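Local coordinates for cyanuric acid amidohydrolase (Azorhizobium caulinodans, PDB 4NQ3), which opens the s-triazine ring of cyanuric acid by hydrolysis, yielding carboxybiuret, which spontaneously decarboxylates to biuret, at residues Q133-A138 against I236-M241; E148-V153 against S220-C225; S191-A196 against G336-P341; V282-E287 against G345-I350. All blocks are in the same frame, centred on the assembly; numbering follows the deposited sequence.

Contact 1 of 4, residues Q133-A138 against I236-M241; sequences QAVRRA and IVVLGM. With SO4 (sulfate ion), chain F.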
# COMPACT_ATOMS: atom_id res chain seq x y z
N GLN A 133 26.30 25.93 -6.36
CA GLN A 133 27.44 26.44 -5.62
C GLN A 133 28.11 25.30 -4.88
O GLN A 133 29.34 25.18 -4.91
CB GLN A 133 27.02 27.56 -4.66
CG GLN A 133 27.09 28.98 -5.29
CD GLN A 133 26.16 30.02 -4.61
OE1 GLN A 133 25.53 29.75 -3.57
NE2 GLN A 133 26.04 31.19 -5.24
N ALA A 134 27.32 24.49 -4.17
CA ALA A 134 27.87 23.35 -3.45
C ALA A 134 28.60 22.35 -4.36
O ALA A 134 29.70 21.87 -4.03
CB ALA A 134 26.78 22.64 -2.70
N VAL A 135 28.02 22.06 -5.52
CA VAL A 135 28.65 21.12 -6.44
C VAL A 135 29.99 21.65 -6.93
O VAL A 135 30.92 20.87 -7.14
CB VAL A 135 27.78 20.83 -7.65
CG1 VAL A 135 28.52 19.92 -8.59
CG2 VAL A 135 26.50 20.17 -7.21
N ARG A 136 30.10 22.97 -7.10
CA ARG A 136 31.38 23.54 -7.50
C ARG A 136 32.41 23.31 -6.38
O ARG A 136 33.53 22.84 -6.64
CB ARG A 136 31.24 25.02 -7.85
CG ARG A 136 30.61 25.27 -9.22
CD ARG A 136 30.30 26.76 -9.41
NE ARG A 136 29.38 27.06 -10.52
CZ ARG A 136 28.24 27.75 -10.38
NH1 ARG A 136 27.88 28.23 -9.19
NH2 ARG A 136 27.47 27.98 -11.44
N ARG A 137 32.02 23.58 -5.13
CA ARG A 137 32.88 23.33 -3.98
C ARG A 137 33.33 21.88 -3.89
O ARG A 137 34.51 21.62 -3.75
CB ARG A 137 32.18 23.72 -2.67
CG ARG A 137 32.28 25.20 -2.34
CD ARG A 137 31.63 25.53 -1.01
NE ARG A 137 30.22 25.83 -1.20
CZ ARG A 137 29.25 25.29 -0.48
NH1 ARG A 137 29.54 24.40 0.46
NH2 ARG A 137 27.99 25.63 -0.72
N ALA A 138 32.39 20.94 -3.98
CA ALA A 138 32.78 19.54 -3.90
C ALA A 138 33.73 19.15 -5.04
O ALA A 138 34.67 18.38 -4.82
CB ALA A 138 31.55 18.66 -3.93
N ILE A 236 26.21 16.93 -0.80
CA ILE A 236 26.71 16.75 -2.15
C ILE A 236 27.95 15.85 -2.17
O ILE A 236 28.89 16.04 -1.38
CB ILE A 236 27.05 18.09 -2.80
CG1 ILE A 236 25.78 18.85 -3.15
CG2 ILE A 236 27.86 17.88 -4.07
CD1 ILE A 236 25.16 19.52 -1.97
N VAL A 237 27.96 14.87 -3.07
CA VAL A 237 29.13 14.03 -3.25
C VAL A 237 29.42 13.92 -4.73
O VAL A 237 28.59 13.43 -5.48
CB VAL A 237 28.91 12.62 -2.68
CG1 VAL A 237 30.13 11.79 -2.90
CG2 VAL A 237 28.60 12.72 -1.21
N VAL A 238 30.60 14.39 -5.14
CA VAL A 238 31.04 14.33 -6.54
C VAL A 238 32.02 13.18 -6.76
O VAL A 238 33.03 13.09 -6.08
CB VAL A 238 31.73 15.65 -6.96
CG1 VAL A 238 32.39 15.51 -8.30
CG2 VAL A 238 30.76 16.80 -6.97
N LEU A 239 31.73 12.32 -7.72
CA LEU A 239 32.62 11.22 -8.09
C LEU A 239 33.16 11.42 -9.50
O LEU A 239 32.41 11.71 -10.44
CB LEU A 239 31.89 9.88 -8.01
CG LEU A 239 31.18 9.58 -6.71
CD1 LEU A 239 30.37 8.32 -6.86
CD2 LEU A 239 32.20 9.43 -5.62
N GLY A 240 34.47 11.25 -9.67
CA GLY A 240 35.05 11.48 -10.97
C GLY A 240 36.39 10.80 -11.10
O GLY A 240 36.81 10.07 -10.21
N MSE A 241 37.03 11.04 -12.24
CA MSE A 241 38.41 10.62 -12.47
C MSE A 241 39.33 11.82 -12.38
O MSE A 241 38.96 12.95 -12.75
CB MSE A 241 38.54 9.94 -13.82
CG MSE A 241 37.63 8.77 -13.96
SE MSE A 241 38.29 7.27 -12.91
CE MSE A 241 39.73 6.73 -14.10
S SO4 F . 31.35 22.77 2.40
O1 SO4 F . 31.93 23.62 1.35
O2 SO4 F . 31.32 23.46 3.69
O3 SO4 F . 29.98 22.44 2.04
O4 SO4 F . 32.16 21.55 2.51
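Helix residues 133-138 pack over strand residues 236-241. The two segment axes approach to 7.9 Å and cross at -48°. Ala134 comes first: its CB lies 3.6 Å from Ile236 CD1, the tip of that side chain. Val135 uses both methyls. Val135 CG2, anti to its own carbonyl carbon, touches Ile236 CG2 at 4.1 Å, and CG1 reaches Val238 CG2. Arg137 takes no part in this apolar layer. Its chain bends at chi3 (-89°), so one guanidinium face lies near Ala134 CA. Its edge meets a sulfate, probably from the crystallisation liquor. NH1 of Arg137 donates to sulfate O1 at 2.7 Å and is also bonded to His113 O. Ala138 CB touches both strand side chains, 3.7 Å from Val238 CG2 and 3.8 Å from Ile236 CG2. An alanine in place of Ile236 would remove CG2 and CD1 and would probably leave the helix more loosely seated at Ala134, Val135 and Ala138. The contact joins a helix layer to a sheet. Strand 235-242 runs between strands 106-113 and 150-157, and Val135 also packs on Ile195 and Ala198 of helix 180-199.

Contact 2 of 4, residues E148-V153 against S220-C225; sequences EDVHFV and SARASC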
# COMPACT_ATOMS: atom_id res chain seq x y z
N GLU A 148 34.30 17.36 -17.63
CA GLU A 148 34.18 16.07 -18.31
C GLU A 148 34.81 14.96 -17.47
O GLU A 148 34.60 13.78 -17.73
CB GLU A 148 34.81 16.10 -19.71
CG GLU A 148 34.03 16.96 -20.71
CD GLU A 148 32.60 16.41 -20.98
OE1 GLU A 148 31.62 16.96 -20.42
OE2 GLU A 148 32.47 15.43 -21.75
N ASP A 149 35.51 15.34 -16.40
CA ASP A 149 36.11 14.35 -15.53
C ASP A 149 35.19 14.02 -14.36
O ASP A 149 35.55 13.22 -13.52
CB ASP A 149 37.47 14.83 -15.02
CG ASP A 149 38.53 14.80 -16.09
OD1 ASP A 149 38.50 13.87 -16.94
OD2 ASP A 149 39.41 15.69 -16.10
N VAL A 150 34.02 14.65 -14.32
CA VAL A 150 33.01 14.30 -13.33
C VAL A 150 32.11 13.22 -13.90
O VAL A 150 31.60 13.35 -15.00
CB VAL A 150 32.17 15.53 -12.92
CG1 VAL A 150 30.95 15.12 -12.14
CG2 VAL A 150 33.03 16.52 -12.12
N HIS A 151 31.86 12.18 -13.13
CA HIS A 151 31.08 11.05 -13.64
C HIS A 151 29.75 10.83 -12.95
O HIS A 151 28.87 10.19 -13.51
CB HIS A 151 31.92 9.78 -13.57
CG HIS A 151 32.94 9.70 -14.65
ND1 HIS A 151 32.67 9.12 -15.87
CD2 HIS A 151 34.20 10.18 -14.72
CE1 HIS A 151 33.74 9.23 -16.64
NE2 HIS A 151 34.67 9.87 -15.97
N PHE A 152 29.60 11.39 -11.76
CA PHE A 152 28.40 11.16 -11.00
C PHE A 152 28.31 12.15 -9.86
O PHE A 152 29.25 12.30 -9.11
CB PHE A 152 28.43 9.75 -10.48
CG PHE A 152 27.13 9.27 -9.95
CD1 PHE A 152 26.15 8.81 -10.82
CD2 PHE A 152 26.89 9.24 -8.57
CE1 PHE A 152 24.95 8.34 -10.34
CE2 PHE A 152 25.68 8.77 -8.08
CZ PHE A 152 24.71 8.31 -8.97
N VAL A 153 27.21 12.88 -9.77
CA VAL A 153 27.02 13.78 -8.64
C VAL A 153 25.77 13.38 -7.85
O VAL A 153 24.65 13.52 -8.34
CB VAL A 153 26.92 15.23 -9.09
CG1 VAL A 153 26.78 16.15 -7.88
CG2 VAL A 153 28.16 15.57 -9.86
N SER A 220 20.69 16.72 -16.88
CA SER A 220 22.09 16.36 -16.69
C SER A 220 22.29 14.87 -16.89
O SER A 220 21.45 14.05 -16.49
CB SER A 220 22.57 16.76 -15.29
OG SER A 220 23.71 15.99 -14.93
N ALA A 221 23.41 14.50 -17.49
CA ALA A 221 23.76 13.09 -17.62
C ALA A 221 24.47 12.58 -16.35
O ALA A 221 24.87 11.41 -16.28
CB ALA A 221 24.64 12.87 -18.84
N ARG A 222 24.63 13.44 -15.36
CA ARG A 222 25.41 13.02 -14.22
C ARG A 222 24.73 13.22 -12.88
O ARG A 222 25.16 12.68 -11.86
CB ARG A 222 26.75 13.73 -14.26
CG ARG A 222 27.69 12.94 -15.16
CD ARG A 222 28.78 13.75 -15.77
NE ARG A 222 28.27 14.73 -16.71
CZ ARG A 222 29.00 15.72 -17.18
NH1 ARG A 222 30.27 15.82 -16.80
NH2 ARG A 222 28.49 16.61 -18.01
N ALA A 223 23.62 13.95 -12.90
CA ALA A 223 22.86 14.23 -11.68
C ALA A 223 22.21 12.97 -11.12
O ALA A 223 21.60 12.19 -11.85
CB ALA A 223 21.80 15.31 -11.95
N SER A 224 22.34 12.77 -9.81
CA SER A 224 21.55 11.77 -9.13
C SER A 224 21.01 12.33 -7.81
O SER A 224 21.75 12.51 -6.86
CB SER A 224 22.37 10.52 -8.89
OG SER A 224 21.65 9.62 -8.07
N CYS A 225 19.72 12.62 -7.76
CA CYS A 225 19.15 13.28 -6.59
C CYS A 225 18.18 12.43 -5.82
O CYS A 225 17.34 11.73 -6.39
CB CYS A 225 18.49 14.56 -7.04
SG CYS A 225 19.69 15.53 -7.94
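Strands 150-157 and 223-227 are parallel neighbours in one sheet, joined by a beta-alpha-beta crossover that includes helix 180-199. Val153 pairs with Ala223. The Val153 N-H points almost straight at Arg222 O (2.9 Å, 179°), although it comes from above the carbonyl plane. Val153 O in turn accepts from Ser224 N at 2.8 Å, here in the carbonyl plane. Just before the paired residue, His151 and Phe152 both face Leu239, a classic beta bulge. Ser220 opens the other segment: its OG accepts from Arg222 N (2.7 Å) in an ST turn, extended to an ST motif by Ala223 N (2.9 Å). That hydroxyl is also bonded to Glu201. Arg222 bends at chi3 and passes along the carbonyls of His151 and Val150. Arg222 NH1 makes a weak, straight bond to Val150 O (3.3 Å). NH2 has its main partner in Glu201, while Glu148 OE1 is only a long ion pair with it. His151 ND1 is bonded to His253, and Ser224 OG to Gln154. Phe152 CG is anti to the backbone N (chi1 -166°), and the ring tip, CZ, meets Ser224 CB at 3.2 Å.

Contact 3 of 4, residues S191-A196 against G336-P341; sequences SALGIA and GEHQGP. With MG (magnesium ion), chain K.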
# COMPACT_ATOMS: atom_id res chain seq x y z
N SER A 191 17.55 20.44 -7.70
CA SER A 191 18.91 20.00 -7.43
C SER A 191 19.61 19.50 -8.69
O SER A 191 20.78 19.79 -8.92
CB SER A 191 18.90 18.89 -6.39
OG SER A 191 18.42 19.40 -5.17
N ALA A 192 18.90 18.75 -9.52
CA ALA A 192 19.49 18.23 -10.74
C ALA A 192 19.90 19.38 -11.67
O ALA A 192 20.99 19.37 -12.25
CB ALA A 192 18.51 17.29 -11.43
N LEU A 193 19.06 20.40 -11.80
CA LEU A 193 19.40 21.53 -12.66
C LEU A 193 20.60 22.26 -12.09
O LEU A 193 21.44 22.77 -12.83
CB LEU A 193 18.21 22.47 -12.81
CG LEU A 193 17.20 21.80 -13.72
CD1 LEU A 193 15.89 22.56 -13.78
CD2 LEU A 193 17.83 21.59 -15.09
N GLY A 194 20.67 22.30 -10.76
CA GLY A 194 21.81 22.89 -10.08
C GLY A 194 23.09 22.15 -10.45
O GLY A 194 24.10 22.79 -10.76
N ILE A 195 23.04 20.82 -10.43
CA ILE A 195 24.18 20.03 -10.88
C ILE A 195 24.48 20.34 -12.35
O ILE A 195 25.65 20.52 -12.74
CB ILE A 195 23.92 18.52 -10.72
CG1 ILE A 195 23.89 18.16 -9.24
CG2 ILE A 195 25.01 17.70 -11.40
CD1 ILE A 195 23.32 16.80 -8.97
N ALA A 196 23.43 20.41 -13.15
CA ALA A 196 23.61 20.67 -14.57
C ALA A 196 24.29 22.03 -14.74
O ALA A 196 25.28 22.17 -15.45
CB ALA A 196 22.26 20.62 -15.31
N GLY A 336 13.54 10.67 -11.71
CA GLY A 336 14.67 11.19 -12.44
C GLY A 336 14.39 12.52 -13.09
O GLY A 336 14.77 12.73 -14.27
N GLU A 337 13.77 13.41 -12.32
CA GLU A 337 13.48 14.77 -12.80
C GLU A 337 14.77 15.47 -13.23
O GLU A 337 15.65 15.73 -12.42
CB GLU A 337 12.79 15.58 -11.72
CG GLU A 337 11.40 15.09 -11.34
CD GLU A 337 11.42 13.98 -10.28
OE1 GLU A 337 12.53 13.56 -9.88
OE2 GLU A 337 10.32 13.54 -9.86
N HIS A 338 14.89 15.76 -14.52
CA HIS A 338 16.10 16.40 -15.07
C HIS A 338 17.35 15.57 -14.86
O HIS A 338 18.46 16.09 -14.94
CB HIS A 338 16.30 17.78 -14.46
CG HIS A 338 15.12 18.68 -14.64
ND1 HIS A 338 14.80 19.24 -15.86
CD2 HIS A 338 14.16 19.09 -13.78
CE1 HIS A 338 13.70 19.96 -15.73
NE2 HIS A 338 13.30 19.90 -14.47
N GLN A 339 17.16 14.28 -14.58
CA GLN A 339 18.28 13.36 -14.45
C GLN A 339 18.23 12.36 -15.59
O GLN A 339 17.57 11.34 -15.51
CB GLN A 339 18.24 12.68 -13.10
CG GLN A 339 18.14 13.71 -11.99
CD GLN A 339 17.59 13.14 -10.70
OE1 GLN A 339 18.18 12.25 -10.09
NE2 GLN A 339 16.45 13.65 -10.28
N GLY A 340 18.90 12.68 -16.68
CA GLY A 340 18.71 11.90 -17.89
C GLY A 340 17.41 12.35 -18.52
O GLY A 340 16.71 13.18 -17.96
N PRO A 341 17.10 11.81 -19.69
CA PRO A 341 15.87 12.06 -20.45
C PRO A 341 14.61 11.63 -19.72
O PRO A 341 14.70 10.87 -18.75
CB PRO A 341 16.05 11.20 -21.69
CG PRO A 341 16.97 10.10 -21.24
CD PRO A 341 17.94 10.79 -20.33
MG MG K . 15.34 11.13 -16.33
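Gly336 to Gln339 form a type II beta turn that rests against one side of helix residues 191-196. His338 holds the third position with a positive phi (60°), and its CB faces the helix. CG of His338 is anti to its carbonyl carbon, which turns one face of the imidazole to Leu193. Leu193 has its CG placed in the same way, and CD1 stands over the centre of the His338 ring, 3.8 Å from the centroid and 8° off the normal. This is a CH-pi contact. Ala192 packs next to it, with CB 3.4 Å from Glu337 O and 3.6 Å from Gln339 CG. The Gln339 chain is extended beyond CG. Gln339 NE2 turns back to Glu337 O at 3.1 Å, and its OE1 accepts from Cys225 N, so both ends of the amide are held. The backbone of the same loop binds magnesium through Gln339 O (2.4 Å) and Pro341 O (2.5 Å), with Gly344 O as a further ligand. Glu337 points elsewhere and forms a salt bridge with Arg188, a substrate-binding residue. An alanine in place of His338 would remove the ring over which Leu193 sits and would probably unsettle the loop that carries two of the metal ligands. The imidazole has ND1 bonded to Leu218 O and NE2 to Cys213 N. A carbonyl on one side and an N-H on the other suggest a neutral ring protonated at ND1.

Contact 4 of 4, residues V282-E287 against G345-I350; sequences VLAKAE and GPVAVI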
# COMPACT_ATOMS: atom_id res chain seq x y z
N VAL A 282 27.13 -0.52 -8.60
CA VAL A 282 26.23 0.16 -9.54
C VAL A 282 25.41 1.24 -8.86
O VAL A 282 24.79 0.98 -7.83
CB VAL A 282 25.28 -0.83 -10.23
CG1 VAL A 282 24.53 -0.14 -11.35
CG2 VAL A 282 26.05 -2.03 -10.77
N LEU A 283 25.40 2.44 -9.42
CA LEU A 283 24.51 3.51 -8.94
C LEU A 283 23.62 3.95 -10.10
O LEU A 283 24.13 4.35 -11.15
CB LEU A 283 25.32 4.70 -8.42
CG LEU A 283 26.56 4.31 -7.63
CD1 LEU A 283 27.48 5.49 -7.48
CD2 LEU A 283 26.16 3.80 -6.28
N ALA A 284 22.31 3.89 -9.94
CA ALA A 284 21.45 4.21 -11.08
C ALA A 284 20.20 4.97 -10.67
O ALA A 284 19.72 4.80 -9.56
CB ALA A 284 21.07 2.96 -11.80
N LYS A 285 19.70 5.82 -11.57
CA LYS A 285 18.41 6.48 -11.36
C LYS A 285 17.33 5.79 -12.19
O LYS A 285 17.53 5.52 -13.37
CB LYS A 285 18.49 7.94 -11.75
CG LYS A 285 19.36 8.74 -10.84
CD LYS A 285 18.70 8.90 -9.49
CE LYS A 285 17.28 9.41 -9.63
NZ LYS A 285 16.67 9.52 -8.28
N ALA A 286 16.20 5.48 -11.58
CA ALA A 286 15.08 4.90 -12.30
C ALA A 286 13.91 5.86 -12.26
O ALA A 286 13.64 6.45 -11.21
CB ALA A 286 14.69 3.57 -11.71
N GLU A 287 13.22 6.01 -13.38
CA GLU A 287 12.13 6.96 -13.45
C GLU A 287 10.97 6.41 -14.26
O GLU A 287 11.17 5.91 -15.36
CB GLU A 287 12.61 8.27 -14.06
CG GLU A 287 11.54 9.34 -14.10
CD GLU A 287 12.01 10.60 -14.80
OE1 GLU A 287 12.84 10.53 -15.74
OE2 GLU A 287 11.55 11.68 -14.38
N GLY A 345 17.60 7.75 -16.94
CA GLY A 345 18.37 8.21 -15.81
C GLY A 345 19.81 7.81 -15.98
O GLY A 345 20.13 6.90 -16.76
N PRO A 346 20.71 8.50 -15.28
CA PRO A 346 22.13 8.14 -15.28
C PRO A 346 22.35 6.80 -14.60
O PRO A 346 21.62 6.41 -13.67
CB PRO A 346 22.78 9.26 -14.47
CG PRO A 346 21.79 10.39 -14.52
CD PRO A 346 20.45 9.72 -14.50
N VAL A 347 23.36 6.09 -15.08
CA VAL A 347 23.86 4.95 -14.34
C VAL A 347 25.38 5.06 -14.34
O VAL A 347 25.97 5.45 -15.34
CB VAL A 347 23.39 3.63 -14.95
CG1 VAL A 347 23.82 3.53 -16.38
CG2 VAL A 347 23.98 2.50 -14.18
N ALA A 348 25.99 4.78 -13.20
CA ALA A 348 27.44 4.81 -13.08
C ALA A 348 27.91 3.47 -12.54
O ALA A 348 27.19 2.81 -11.78
CB ALA A 348 27.89 5.95 -12.19
N VAL A 349 29.11 3.08 -12.92
CA VAL A 349 29.69 1.84 -12.41
C VAL A 349 31.03 2.14 -11.82
O VAL A 349 31.76 2.98 -12.34
CB VAL A 349 29.84 0.81 -13.51
CG1 VAL A 349 30.45 -0.45 -12.95
CG2 VAL A 349 28.49 0.51 -14.11
N ILE A 350 31.36 1.46 -10.72
CA ILE A 350 32.67 1.63 -10.09
C ILE A 350 33.35 0.29 -9.97
O ILE A 350 32.89 -0.59 -9.25
CB ILE A 350 32.57 2.23 -8.70
CG1 ILE A 350 32.07 3.66 -8.78
CG2 ILE A 350 33.93 2.17 -8.04
CD1 ILE A 350 31.92 4.29 -7.45
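The flat groups here are peptide units, which meet through their N-H and C=O groups; no aromatic ring is among them. Val282, Ala284 and Val347 stand on one face of the sheet, Leu283 and Ala348 on the other. Strand residues 282-286 and 345-350 run antiparallel. Leu283 N donates to Ala348 O at 3.0 Å, lying in the carbonyl plane. Ala348 N returns a bond to Leu283 O at 2.8 Å, nearly along the C=O axis, and so closes the hydrogen-bonded pair. Lys285 N reaches Pro346 O in the same axial manner at 2.9 Å. On the first face, Val347 has CG1 in the crowded position between N and the carbonyl carbon (chi1 58°). This sends Val347 CG2 across to Ala284 CB at 3.8 Å and to Val282 CG1 at 3.9 Å. Lys285 lies alongside Pro346, its CB 3.8 Å from Pro346 CD. It then bends at chi2 and chi3, and NZ is bonded to Ser333 OG and to the carbonyls of Cys225, Gly334 and Gly335. Ser333 binds substrate, so the pair is consistent with one of the three potential Ser-Lys dyads. Glu287, just past the strand, is a magnesium-site residue bonded to Arg290. Strand 281-286 runs between 345-352 and 331-334. Helix 309-325 covers Val282 and Ala284, helix 263-271 covers Val347 and Val349, and on the other face Leu283 meets Phe152 of strand 150-157.

All four contacts are buried, and no other subunit touches them; the exposed Glu148 lies at the margin of contact 2, and Arg137 takes no part in the apolar layer of contact 1. Contacts 1 and 2 share a sheet, since strands 235-242 and 150-157 are neighbours in it. Contact 1 is purely apolar between helix and strand. Contacts 2 and 4 are backbone-bonded strand pairs, one parallel and one antiparallel, in two different sheets. Contact 3 differs again: a helix face meets a metal-binding loop without any hydrogen bond across it. Gln339 ties contact 3 to contact 2 through Cys225, and Lys285 of contact 4 bonds to Cys225 as well. Polar chemistry thus gathers near the ligand sites.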